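Local coordinates for protein rhamnogalacturonan endolyase YesW (Bacillus subtilis, PDB 2ZUX) that cleaves the backbone of rhamnogalacturonan I, a plant cell-wall pectin, by endo-type elimination and depends on calcium or manganese for activity, at residues 27-33 with 537-543; 34-40 with 72-77; 225-231 with 245-251; 254-258 with 286-292. All coordinates share one frame; numbering follows the deposited sequence.

Contact 1. Residues 27-33 with 537-543; sequences FLGTENA and RLYTLMH
The F27 ring is sandwiched between two side chains of 537-543. Y539 covers one face in an offset stack, centroids 4.1 Å apart and planes 11° apart; the guanidinium of R537 lies nearly flat on the other, R537 CZ 4.0 Å from the ring centroid, a cation-pi contact prolonged by R537 CD over the same face. With CG anti to the backbone N (chi1 -178°), the F27 ring reaches into this slot. T540 N donates to F27 O at 2.9 Å, and a water links F27 N to L538 O. L28 opens a type I turn that closes at E31, and its N is held by the carboxylate of E31, which also pairs with R10. E31 O receives the hydroxyl of Y539 in its carbonyl plane (OH to O 2.7 Å), fixing the far end of the stacked ring. A33 O takes a weak bond from R537 NH2; the stronger partner of that guanidinium is V35 O. This is an interdomain contact: the loop between strands 20-24 and 36-41, in the N-terminal beta-sheet domain, packs on the propeller-domain loop leading from strand 524-528 to helix 547-553, with F37 of strand 36-41 touching R537 and M580 of strand 580-581 against H543.

Contact 2. Residues 34-40 with 72-77; sequences SVLFNVY and VVNGTE
An extended E77 chain (chi1 -159°) and the side chains of N38 and Y40, each with CG turned away from its carbonyl carbon (chi1 -73° and -69°), converge on E77 OE2. The Y40 hydroxyl donates to that oxygen in a very short bond, Y40 OH to E77 OE2 2.5 Å, the oxygen lying at the edge of the tyrosine ring. N38 ND2 reaches E77 OE2 at 2.9 Å, almost straight and within its own amide plane, but from above the carboxylate plane. Two donors therefore grip OE2, and R70 forms a salt bridge with OE1, which would be expected to favour the ionised carboxylate. V72 CG2 touches N38 ND2 at 3.7 Å. Further along, L36 and V72 are an antiparallel hydrogen-bonded pair, V72 N to L36 O 2.7 Å and L36 N to V72 O 3.2 Å, and V35 CG2 touches V73 CG2. A water joins S34 OG to N74 N beside the type I' turn from V73 to T76. Such a tight turn is the classic closure of a two-residue beta hairpin; here it joins strands 66-73 and 76-87 in the N-terminal beta-sheet domain, with strand 36-41 paired to the first of them.

Contact 3. Residues 225-231 with 245-251; sequences LSGPEYL and ANFEPAR
R251 NH2 meets E229 OE2 at 3.1 Å and a water at 2.9 Å. The water lies at the edge of the guanidinium, in its plane, within bonding distance of S226 O and P228 O, which it may serve in turn. The carboxylate oxygen sits well above that plane, so the salt bridge rests on charge alone, with no N-H aimed at it. R251 NH1 makes the directed bond: it reaches a lone pair of G227 O at 2.9 Å, N-H...O angle 167°, within both the carbonyl and guanidinium planes. The L225-S226 peptide covers the face turned from E229, with S226 N 3.5 Å from R251 CZ. A bend at chi3 (-68°) turns the guanidinium in between that peptide and the E229 carboxylate. Replacing R251 with a leucine would probably leave G227 O without this donor and E229 without one of its positive neighbours. E229 has other charges to hold it, K197 at OE2 and R286 at OE1, while a second water links OE1 to R251 N. These loops lead into and out of the hairpin of strands 230-235 and 241-246, the last two strands of a four-stranded antiparallel blade of the beta-propeller, 241-246 being at its edge. L231 and A245 form a hydrogen-bonded pair there, L231 N to A245 O 2.8 Å, and just beyond the strand end F247 N donates to E229 O at 2.7 Å. At the adjoining non-hydrogen-bonded pair, Y230 with N246, N246 ND2 comes to the edge of the Y230 ring, whose hydroxyl is bonded to D200.

Contact 4. Residues 254-258 with 286-292; sequences VSDWG and RGYYAKT
The short 3-10 turn 254-257 comes alongside the irregular 287-292 loop that follows strand 281-286, with W257 CA 5.1 Å from K291 CA and waters supplying the polar links between the backbones. One water accepts from K291 N and donates to D256 O; another accepts from A290 N and donates to W257 O and K291 O. At G287, phi is 85°, and a CB there would collide with the W257 ring and with K291 O. That indole is the centre of the contact, clasped between two extended chains. K291 lies across one face, its CD 4.0 Å from the centroid of the six-membered ring and only 7° off the normal; NZ follows over the same face in a longer cation-pi contact. The R286 chain runs over the opposite face, its direction about perpendicular to that of the tryptophan side chain, with R286 CG 4.1 Å from that centroid. The rim of the indole reaches the backbone as well, W257 CZ3 lying 3.3 Å from R286 O. A serine in place of W257 would probably open a gap between the K291 and R286 chains and leave R251 O without the indole N-H that it accepts. A water bridges D256 OD2 to K291 NZ, whose charges are too far apart for a salt bridge; OD2 also accepts from N253 N. The guanidinium of R286 is held beyond the contact by E229, D266 and V265 O. This is loop packing on a propeller blade: the connection from strand 241-246 to strand 268-273 folds against the turn joining strands 281-286 and 293-300, neighbours in the next four-stranded sheet.

The four contacts fall into two pairs on opposite sides of the chain's centre. Contacts 1 and 2, with centres about 14 Å apart, adjoin where strand 36-41 begins. Contact 2 lies wholly in the N-terminal beta-sheet domain, whereas contact 1 joins segments 504 residues apart and ties that first domain to the far end of the chain, in the propeller domain; contacts 2, 3 and 4 all lie within the loop that contact 1 closes. Contacts 3 and 4, about 15 Å between centres, follow in series and touch each other directly, linking two consecutive four-stranded sheets of the propeller. Contacts 2 and 4 are about 56 Å apart, centre to centre.

Contact 1. Residues 27-33 with 537-543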
# COMPACT_ATOMS: atom_id res chain seq x y z
N PHE A 27 7.01 -18.83 0.26
CA PHE A 27 6.08 -19.94 0.13
C PHE A 27 4.99 -19.41 -0.79
O PHE A 27 4.25 -18.49 -0.42
CB PHE A 27 5.57 -20.29 1.53
CG PHE A 27 4.63 -21.48 1.60
CD1 PHE A 27 4.80 -22.62 0.80
CD2 PHE A 27 3.60 -21.48 2.54
CE1 PHE A 27 3.91 -23.70 0.92
CE2 PHE A 27 2.73 -22.56 2.67
CZ PHE A 27 2.89 -23.67 1.86
N LEU A 28 4.92 -19.94 -2.01
CA LEU A 28 4.05 -19.39 -3.05
C LEU A 28 2.62 -19.90 -2.93
O LEU A 28 2.40 -21.05 -2.53
CB LEU A 28 4.60 -19.72 -4.44
CG LEU A 28 5.97 -19.11 -4.77
CD1 LEU A 28 6.55 -19.75 -6.02
CD2 LEU A 28 5.91 -17.58 -4.93
N GLY A 29 1.66 -19.05 -3.27
CA GLY A 29 0.23 -19.37 -3.15
C GLY A 29 -0.22 -20.56 -3.97
O GLY A 29 -1.31 -21.09 -3.76
N THR A 30 0.63 -20.96 -4.92
CA THR A 30 0.36 -22.11 -5.78
C THR A 30 0.88 -23.42 -5.16
O THR A 30 0.68 -24.50 -5.73
CB THR A 30 1.01 -21.93 -7.16
OG1 THR A 30 2.40 -21.64 -6.99
CG2 THR A 30 0.33 -20.79 -7.93
N GLU A 31 1.52 -23.32 -4.00
CA GLU A 31 2.14 -24.49 -3.36
C GLU A 31 1.30 -25.04 -2.22
O GLU A 31 0.67 -24.28 -1.47
CB GLU A 31 3.56 -24.15 -2.91
CG GLU A 31 4.47 -23.79 -4.07
CD GLU A 31 5.88 -23.40 -3.67
OE1 GLU A 31 6.07 -22.54 -2.78
OE2 GLU A 31 6.83 -23.94 -4.28
N ASN A 32 1.28 -26.36 -2.10
CA ASN A 32 0.56 -27.07 -1.05
C ASN A 32 1.35 -27.11 0.26
O ASN A 32 2.57 -26.89 0.27
CB ASN A 32 0.25 -28.51 -1.49
CG ASN A 32 -0.85 -28.57 -2.54
OD1 ASN A 32 -1.75 -27.73 -2.57
ND2 ASN A 32 -0.79 -29.59 -3.39
N ALA A 33 0.66 -27.41 1.36
CA ALA A 33 1.28 -27.52 2.68
C ALA A 33 2.36 -28.60 2.73
O ALA A 33 3.24 -28.55 3.58
CB ALA A 33 0.22 -27.80 3.74
N ARG A 537 6.09 -20.52 8.79
CA ARG A 537 5.96 -20.39 7.36
C ARG A 537 4.55 -19.90 7.03
O ARG A 537 3.56 -20.48 7.49
CB ARG A 537 6.19 -21.75 6.70
CG ARG A 537 6.05 -21.72 5.21
CD ARG A 537 6.53 -23.02 4.61
NE ARG A 537 5.52 -24.08 4.59
CZ ARG A 537 5.72 -25.25 3.99
NH1 ARG A 537 6.89 -25.52 3.42
NH2 ARG A 537 4.75 -26.16 3.98
N LEU A 538 4.46 -18.84 6.23
CA LEU A 538 3.16 -18.39 5.74
C LEU A 538 3.29 -18.07 4.27
O LEU A 538 4.38 -17.73 3.81
CB LEU A 538 2.67 -17.15 6.50
CG LEU A 538 2.17 -17.38 7.92
CD1 LEU A 538 3.27 -17.19 8.95
CD2 LEU A 538 1.01 -16.45 8.21
N TYR A 539 2.20 -18.20 3.53
CA TYR A 539 2.20 -17.82 2.12
C TYR A 539 2.65 -16.38 1.96
O TYR A 539 2.31 -15.53 2.78
CB TYR A 539 0.81 -17.99 1.51
CG TYR A 539 0.44 -19.44 1.32
CD1 TYR A 539 1.05 -20.19 0.33
CD2 TYR A 539 -0.51 -20.05 2.14
CE1 TYR A 539 0.73 -21.52 0.15
CE2 TYR A 539 -0.84 -21.40 1.96
CZ TYR A 539 -0.21 -22.12 0.96
OH TYR A 539 -0.53 -23.45 0.78
N THR A 540 3.41 -16.11 0.91
CA THR A 540 3.83 -14.74 0.65
C THR A 540 2.62 -13.82 0.72
O THR A 540 1.54 -14.14 0.21
CB THR A 540 4.60 -14.59 -0.69
OG1 THR A 540 4.97 -13.22 -0.85
CG2 THR A 540 3.76 -15.02 -1.89
N LEU A 541 2.78 -12.69 1.40
CA LEU A 541 1.64 -11.83 1.67
C LEU A 541 1.06 -11.21 0.40
O LEU A 541 -0.11 -10.86 0.35
CB LEU A 541 2.00 -10.77 2.71
CG LEU A 541 2.60 -11.28 4.02
CD1 LEU A 541 2.83 -10.12 4.99
CD2 LEU A 541 1.71 -12.37 4.66
N MET A 542 1.88 -11.13 -0.65
CA MET A 542 1.44 -10.61 -1.93
C MET A 542 0.49 -11.57 -2.65
O MET A 542 -0.09 -11.21 -3.68
CB MET A 542 2.64 -10.27 -2.81
CG MET A 542 3.49 -9.14 -2.23
SD MET A 542 2.63 -7.58 -1.95
CE MET A 542 2.97 -6.75 -3.51
N HIS A 543 0.33 -12.78 -2.11
CA HIS A 543 -0.68 -13.72 -2.62
C HIS A 543 -1.95 -13.75 -1.75
O HIS A 543 -2.84 -14.57 -1.97
CB HIS A 543 -0.10 -15.13 -2.75
CG HIS A 543 0.75 -15.34 -3.96
ND1 HIS A 543 0.73 -14.51 -5.07
CD2 HIS A 543 1.60 -16.35 -4.25
CE1 HIS A 543 1.57 -14.99 -5.97
NE2 HIS A 543 2.10 -16.11 -5.51
O HOH W 1 6.39 -16.76 2.21

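Contact 2. Residues 34-40 with 72-77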
# COMPACT_ATOMS: atom_id res chain seq x y z
N SER A 34 2.29 -29.57 1.83
CA SER A 34 3.24 -30.68 1.82
C SER A 34 4.57 -30.36 1.15
O SER A 34 5.49 -31.19 1.15
CB SER A 34 2.60 -31.91 1.17
OG SER A 34 2.18 -31.62 -0.15
N VAL A 35 4.69 -29.17 0.56
CA VAL A 35 5.93 -28.78 -0.11
C VAL A 35 7.03 -28.49 0.91
O VAL A 35 6.79 -27.84 1.93
CB VAL A 35 5.70 -27.57 -1.06
CG1 VAL A 35 7.00 -27.12 -1.73
CG2 VAL A 35 4.67 -27.93 -2.13
N LEU A 36 8.22 -29.02 0.65
CA LEU A 36 9.40 -28.75 1.46
C LEU A 36 10.49 -28.17 0.57
O LEU A 36 10.29 -28.05 -0.65
CB LEU A 36 9.89 -30.02 2.14
CG LEU A 36 8.98 -30.75 3.14
CD1 LEU A 36 9.70 -31.96 3.71
CD2 LEU A 36 8.54 -29.82 4.24
N PHE A 37 11.62 -27.81 1.16
CA PHE A 37 12.69 -27.14 0.42
C PHE A 37 14.09 -27.65 0.75
O PHE A 37 14.40 -27.98 1.89
CB PHE A 37 12.65 -25.63 0.66
CG PHE A 37 11.37 -24.99 0.23
CD1 PHE A 37 11.16 -24.67 -1.10
CD2 PHE A 37 10.35 -24.74 1.15
CE1 PHE A 37 9.97 -24.08 -1.52
CE2 PHE A 37 9.15 -24.16 0.74
CZ PHE A 37 8.97 -23.84 -0.60
N ASN A 38 14.93 -27.69 -0.28
CA ASN A 38 16.36 -27.88 -0.10
C ASN A 38 17.12 -26.59 -0.41
O ASN A 38 16.79 -25.90 -1.38
CB ASN A 38 16.88 -29.04 -0.96
CG ASN A 38 16.45 -30.40 -0.44
OD1 ASN A 38 16.30 -30.59 0.77
ND2 ASN A 38 16.24 -31.35 -1.35
N VAL A 39 18.11 -26.29 0.42
CA VAL A 39 18.91 -25.07 0.27
C VAL A 39 20.30 -25.43 -0.25
O VAL A 39 20.98 -26.31 0.30
CB VAL A 39 19.02 -24.30 1.61
CG1 VAL A 39 19.72 -22.96 1.41
CG2 VAL A 39 17.64 -24.09 2.22
N TYR A 40 20.72 -24.74 -1.31
CA TYR A 40 22.02 -24.99 -1.95
C TYR A 40 22.90 -23.75 -1.93
O TYR A 40 22.47 -22.66 -2.31
CB TYR A 40 21.83 -25.44 -3.39
CG TYR A 40 21.21 -26.81 -3.53
CD1 TYR A 40 22.00 -27.92 -3.84
CD2 TYR A 40 19.84 -27.00 -3.36
CE1 TYR A 40 21.43 -29.18 -3.97
CE2 TYR A 40 19.27 -28.25 -3.49
CZ TYR A 40 20.07 -29.34 -3.79
OH TYR A 40 19.50 -30.59 -3.92
N VAL A 72 10.59 -29.42 -2.97
CA VAL A 72 10.40 -30.87 -3.01
C VAL A 72 8.90 -31.12 -2.98
O VAL A 72 8.23 -30.83 -1.99
CB VAL A 72 11.10 -31.58 -1.84
CG1 VAL A 72 10.88 -33.10 -1.92
CG2 VAL A 72 12.59 -31.26 -1.82
N VAL A 73 8.39 -31.63 -4.10
CA VAL A 73 6.96 -31.82 -4.30
C VAL A 73 6.69 -33.29 -4.57
O VAL A 73 7.31 -33.88 -5.46
CB VAL A 73 6.45 -30.96 -5.49
CG1 VAL A 73 4.95 -31.15 -5.71
CG2 VAL A 73 6.77 -29.48 -5.27
N ASN A 74 5.78 -33.88 -3.79
CA ASN A 74 5.44 -35.31 -3.89
C ASN A 74 6.68 -36.21 -3.95
O ASN A 74 6.74 -37.17 -4.71
CB ASN A 74 4.50 -35.55 -5.09
CG ASN A 74 3.79 -36.90 -5.02
OD1 ASN A 74 3.12 -37.22 -4.04
ND2 ASN A 74 3.95 -37.70 -6.08
N GLY A 75 7.67 -35.86 -3.13
CA GLY A 75 8.92 -36.62 -3.04
C GLY A 75 9.97 -36.29 -4.09
O GLY A 75 11.09 -36.82 -4.03
N THR A 76 9.64 -35.42 -5.03
CA THR A 76 10.50 -35.11 -6.18
C THR A 76 11.02 -33.68 -6.14
O THR A 76 10.24 -32.72 -6.05
CB THR A 76 9.77 -35.35 -7.52
OG1 THR A 76 9.26 -36.69 -7.55
CG2 THR A 76 10.71 -35.14 -8.70
N GLU A 77 12.34 -33.54 -6.23
CA GLU A 77 12.98 -32.23 -6.23
C GLU A 77 12.71 -31.48 -7.55
O GLU A 77 12.85 -32.05 -8.63
CB GLU A 77 14.47 -32.38 -5.99
CG GLU A 77 15.13 -31.11 -5.49
CD GLU A 77 16.58 -31.30 -5.11
OE1 GLU A 77 17.31 -32.01 -5.85
OE2 GLU A 77 17.01 -30.73 -4.09
O HOH W 2 4.46 -31.61 -1.99

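Contact 3. Residues 225-231 with 245-251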
# COMPACT_ATOMS: atom_id res chain seq x y z
N LEU A 225 -7.86 24.31 -11.68
CA LEU A 225 -9.28 24.23 -11.39
C LEU A 225 -10.15 24.36 -12.63
O LEU A 225 -11.36 24.55 -12.54
CB LEU A 225 -9.65 25.31 -10.36
CG LEU A 225 -8.91 25.28 -9.02
CD1 LEU A 225 -9.36 26.44 -8.13
CD2 LEU A 225 -9.10 23.95 -8.29
N SER A 226 -9.51 24.25 -13.80
CA SER A 226 -10.21 24.34 -15.08
C SER A 226 -9.45 23.51 -16.11
O SER A 226 -8.33 23.07 -15.86
CB SER A 226 -10.33 25.79 -15.55
OG SER A 226 -9.04 26.33 -15.69
N GLY A 227 -10.07 23.32 -17.27
CA GLY A 227 -9.46 22.56 -18.35
C GLY A 227 -9.79 21.08 -18.29
O GLY A 227 -10.34 20.60 -17.29
N PRO A 228 -9.47 20.35 -19.37
CA PRO A 228 -9.68 18.91 -19.40
C PRO A 228 -8.93 18.18 -18.29
O PRO A 228 -7.89 18.64 -17.81
CB PRO A 228 -9.11 18.50 -20.76
CG PRO A 228 -9.13 19.75 -21.59
CD PRO A 228 -8.92 20.87 -20.63
N GLU A 229 -9.45 17.02 -17.92
CA GLU A 229 -8.78 16.12 -16.99
C GLU A 229 -8.82 14.74 -17.60
O GLU A 229 -9.85 14.34 -18.15
CB GLU A 229 -9.48 16.10 -15.64
CG GLU A 229 -9.51 17.45 -14.94
CD GLU A 229 -10.26 17.40 -13.62
OE1 GLU A 229 -11.47 17.11 -13.66
OE2 GLU A 229 -9.63 17.63 -12.57
N TYR A 230 -7.72 13.99 -17.49
CA TYR A 230 -7.64 12.69 -18.14
C TYR A 230 -7.31 11.57 -17.16
O TYR A 230 -6.79 11.81 -16.07
CB TYR A 230 -6.59 12.70 -19.26
CG TYR A 230 -6.70 13.84 -20.24
CD1 TYR A 230 -7.90 14.13 -20.88
CD2 TYR A 230 -5.58 14.62 -20.53
CE1 TYR A 230 -8.00 15.19 -21.78
CE2 TYR A 230 -5.66 15.68 -21.44
CZ TYR A 230 -6.88 15.96 -22.05
OH TYR A 230 -6.97 16.99 -22.96
N LEU A 231 -7.62 10.35 -17.59
CA LEU A 231 -7.19 9.13 -16.92
C LEU A 231 -6.34 8.37 -17.93
O LEU A 231 -6.82 8.10 -19.04
CB LEU A 231 -8.39 8.29 -16.50
CG LEU A 231 -8.08 6.96 -15.81
CD1 LEU A 231 -7.28 7.17 -14.51
CD2 LEU A 231 -9.35 6.19 -15.54
N ALA A 245 -8.40 8.55 -21.45
CA ALA A 245 -9.81 8.93 -21.55
C ALA A 245 -10.04 10.17 -20.71
O ALA A 245 -9.17 10.54 -19.93
CB ALA A 245 -10.69 7.79 -21.07
N ASN A 246 -11.18 10.83 -20.88
CA ASN A 246 -11.56 11.90 -19.95
C ASN A 246 -11.72 11.31 -18.56
O ASN A 246 -12.26 10.21 -18.40
CB ASN A 246 -12.84 12.59 -20.41
CG ASN A 246 -12.63 13.50 -21.61
OD1 ASN A 246 -13.37 13.44 -22.59
ND2 ASN A 246 -11.62 14.36 -21.54
N PHE A 247 -11.20 12.02 -17.56
CA PHE A 247 -11.24 11.55 -16.18
C PHE A 247 -12.64 11.67 -15.60
O PHE A 247 -13.29 12.70 -15.70
CB PHE A 247 -10.26 12.36 -15.31
CG PHE A 247 -10.21 11.88 -13.89
CD1 PHE A 247 -9.32 10.87 -13.53
CD2 PHE A 247 -11.04 12.43 -12.92
CE1 PHE A 247 -9.27 10.41 -12.21
CE2 PHE A 247 -10.99 11.98 -11.61
CZ PHE A 247 -10.11 10.96 -11.25
N GLU A 248 -13.08 10.59 -14.96
CA GLU A 248 -14.25 10.64 -14.10
C GLU A 248 -13.86 10.05 -12.75
O GLU A 248 -13.12 9.06 -12.69
CB GLU A 248 -15.44 9.91 -14.72
CG GLU A 248 -15.90 10.52 -16.04
CD GLU A 248 -17.13 9.87 -16.62
OE1 GLU A 248 -17.86 9.16 -15.89
OE2 GLU A 248 -17.38 10.09 -17.83
N PRO A 249 -14.36 10.64 -11.65
CA PRO A 249 -15.33 11.75 -11.57
C PRO A 249 -14.87 13.09 -12.16
O PRO A 249 -13.81 13.60 -11.78
CB PRO A 249 -15.58 11.89 -10.07
CG PRO A 249 -15.19 10.57 -9.50
CD PRO A 249 -14.02 10.14 -10.32
N ALA A 250 -15.67 13.64 -13.06
CA ALA A 250 -15.38 14.91 -13.69
C ALA A 250 -15.51 16.05 -12.68
O ALA A 250 -16.23 15.94 -11.69
CB ALA A 250 -16.30 15.14 -14.88
N ARG A 251 -14.81 17.14 -12.95
CA ARG A 251 -14.79 18.27 -12.02
C ARG A 251 -16.16 18.94 -11.85
O ARG A 251 -16.57 19.25 -10.74
CB ARG A 251 -13.75 19.31 -12.47
CG ARG A 251 -13.53 20.43 -11.49
CD ARG A 251 -12.67 21.52 -12.09
NE ARG A 251 -11.29 21.08 -12.31
CZ ARG A 251 -10.71 20.95 -13.50
NH1 ARG A 251 -11.36 21.22 -14.63
NH2 ARG A 251 -9.45 20.55 -13.56
O HOH W 3 -7.44 20.46 -15.71
O HOH W 4 -13.29 17.19 -15.56

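Contact 4. Residues 254-258 with 286-292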
# COMPACT_ATOMS: atom_id res chain seq x y z
N VAL A 254 -16.23 23.73 -9.37
CA VAL A 254 -15.46 23.62 -8.14
C VAL A 254 -16.39 23.67 -6.92
O VAL A 254 -16.27 22.86 -5.99
CB VAL A 254 -14.37 24.72 -8.06
CG1 VAL A 254 -13.79 24.83 -6.65
CG2 VAL A 254 -13.26 24.46 -9.09
N SER A 255 -17.35 24.60 -6.93
CA SER A 255 -18.25 24.79 -5.80
C SER A 255 -19.19 23.62 -5.52
O SER A 255 -19.73 23.52 -4.42
CB SER A 255 -19.06 26.08 -5.97
OG SER A 255 -19.86 26.00 -7.12
N ASP A 256 -19.36 22.72 -6.50
CA ASP A 256 -20.18 21.51 -6.32
C ASP A 256 -19.67 20.68 -5.14
O ASP A 256 -20.42 19.91 -4.54
CB ASP A 256 -20.13 20.61 -7.56
CG ASP A 256 -20.78 21.23 -8.80
OD1 ASP A 256 -21.50 22.24 -8.68
OD2 ASP A 256 -20.57 20.67 -9.90
N TRP A 257 -18.38 20.81 -4.85
CA TRP A 257 -17.71 19.92 -3.91
C TRP A 257 -17.68 20.45 -2.48
O TRP A 257 -17.27 19.73 -1.57
CB TRP A 257 -16.30 19.61 -4.42
CG TRP A 257 -16.36 18.98 -5.79
CD1 TRP A 257 -16.35 19.62 -6.99
CD2 TRP A 257 -16.51 17.59 -6.09
NE1 TRP A 257 -16.45 18.72 -8.02
CE2 TRP A 257 -16.55 17.46 -7.49
CE3 TRP A 257 -16.61 16.43 -5.30
CZ2 TRP A 257 -16.69 16.22 -8.13
CZ3 TRP A 257 -16.75 15.20 -5.93
CH2 TRP A 257 -16.78 15.11 -7.34
N GLY A 258 -18.10 21.70 -2.28
CA GLY A 258 -18.26 22.23 -0.93
C GLY A 258 -17.44 23.45 -0.57
O GLY A 258 -17.58 23.97 0.53
N ARG A 286 -13.31 10.86 -5.99
CA ARG A 286 -13.14 12.31 -5.89
C ARG A 286 -14.09 12.81 -4.84
O ARG A 286 -15.28 12.47 -4.86
CB ARG A 286 -13.42 12.97 -7.24
CG ARG A 286 -13.06 14.46 -7.31
CD ARG A 286 -13.20 14.99 -8.71
NE ARG A 286 -12.40 16.20 -8.88
CZ ARG A 286 -11.90 16.62 -10.04
NH1 ARG A 286 -12.15 15.96 -11.17
NH2 ARG A 286 -11.15 17.72 -10.06
N GLY A 287 -13.57 13.62 -3.92
CA GLY A 287 -14.36 14.17 -2.83
C GLY A 287 -14.46 13.25 -1.63
O GLY A 287 -14.42 12.02 -1.76
N TYR A 288 -14.61 13.85 -0.47
CA TYR A 288 -15.07 13.12 0.71
C TYR A 288 -15.67 13.98 1.80
O TYR A 288 -16.51 13.49 2.55
CB TYR A 288 -14.04 12.15 1.28
CG TYR A 288 -12.59 12.56 1.29
CD1 TYR A 288 -12.10 13.48 2.21
CD2 TYR A 288 -11.69 11.95 0.41
CE1 TYR A 288 -10.74 13.82 2.23
CE2 TYR A 288 -10.34 12.28 0.42
CZ TYR A 288 -9.88 13.21 1.33
OH TYR A 288 -8.54 13.54 1.34
N TYR A 289 -15.28 15.25 1.90
CA TYR A 289 -15.85 16.10 2.96
C TYR A 289 -17.33 16.38 2.75
O TYR A 289 -18.07 16.51 3.74
CB TYR A 289 -15.10 17.41 3.03
CG TYR A 289 -13.67 17.28 3.48
CD1 TYR A 289 -13.37 17.02 4.81
CD2 TYR A 289 -12.62 17.42 2.57
CE1 TYR A 289 -12.05 16.90 5.23
CE2 TYR A 289 -11.30 17.31 2.99
CZ TYR A 289 -11.03 17.05 4.32
OH TYR A 289 -9.71 16.95 4.72
N ALA A 290 -17.74 16.53 1.50
CA ALA A 290 -19.14 16.73 1.16
C ALA A 290 -19.43 15.84 -0.05
O ALA A 290 -19.32 14.62 0.07
CB ALA A 290 -19.42 18.21 0.90
N LYS A 291 -19.75 16.42 -1.20
CA LYS A 291 -19.98 15.61 -2.40
C LYS A 291 -18.87 14.59 -2.61
O LYS A 291 -17.68 14.92 -2.51
CB LYS A 291 -20.12 16.49 -3.64
CG LYS A 291 -20.40 15.70 -4.91
CD LYS A 291 -20.58 16.59 -6.13
CE LYS A 291 -20.76 15.75 -7.39
NZ LYS A 291 -21.10 16.60 -8.56
N THR A 292 -19.27 13.36 -2.90
CA THR A 292 -18.37 12.23 -3.03
C THR A 292 -18.76 11.42 -4.26
O THR A 292 -19.94 11.12 -4.46
CB THR A 292 -18.47 11.34 -1.78
OG1 THR A 292 -18.07 12.09 -0.63
CG2 THR A 292 -17.58 10.11 -1.90
O HOH W 5 -20.67 19.20 -1.83
O HOH W 6 -19.30 18.29 -9.89
O HOH W 7 -16.58 17.05 -1.17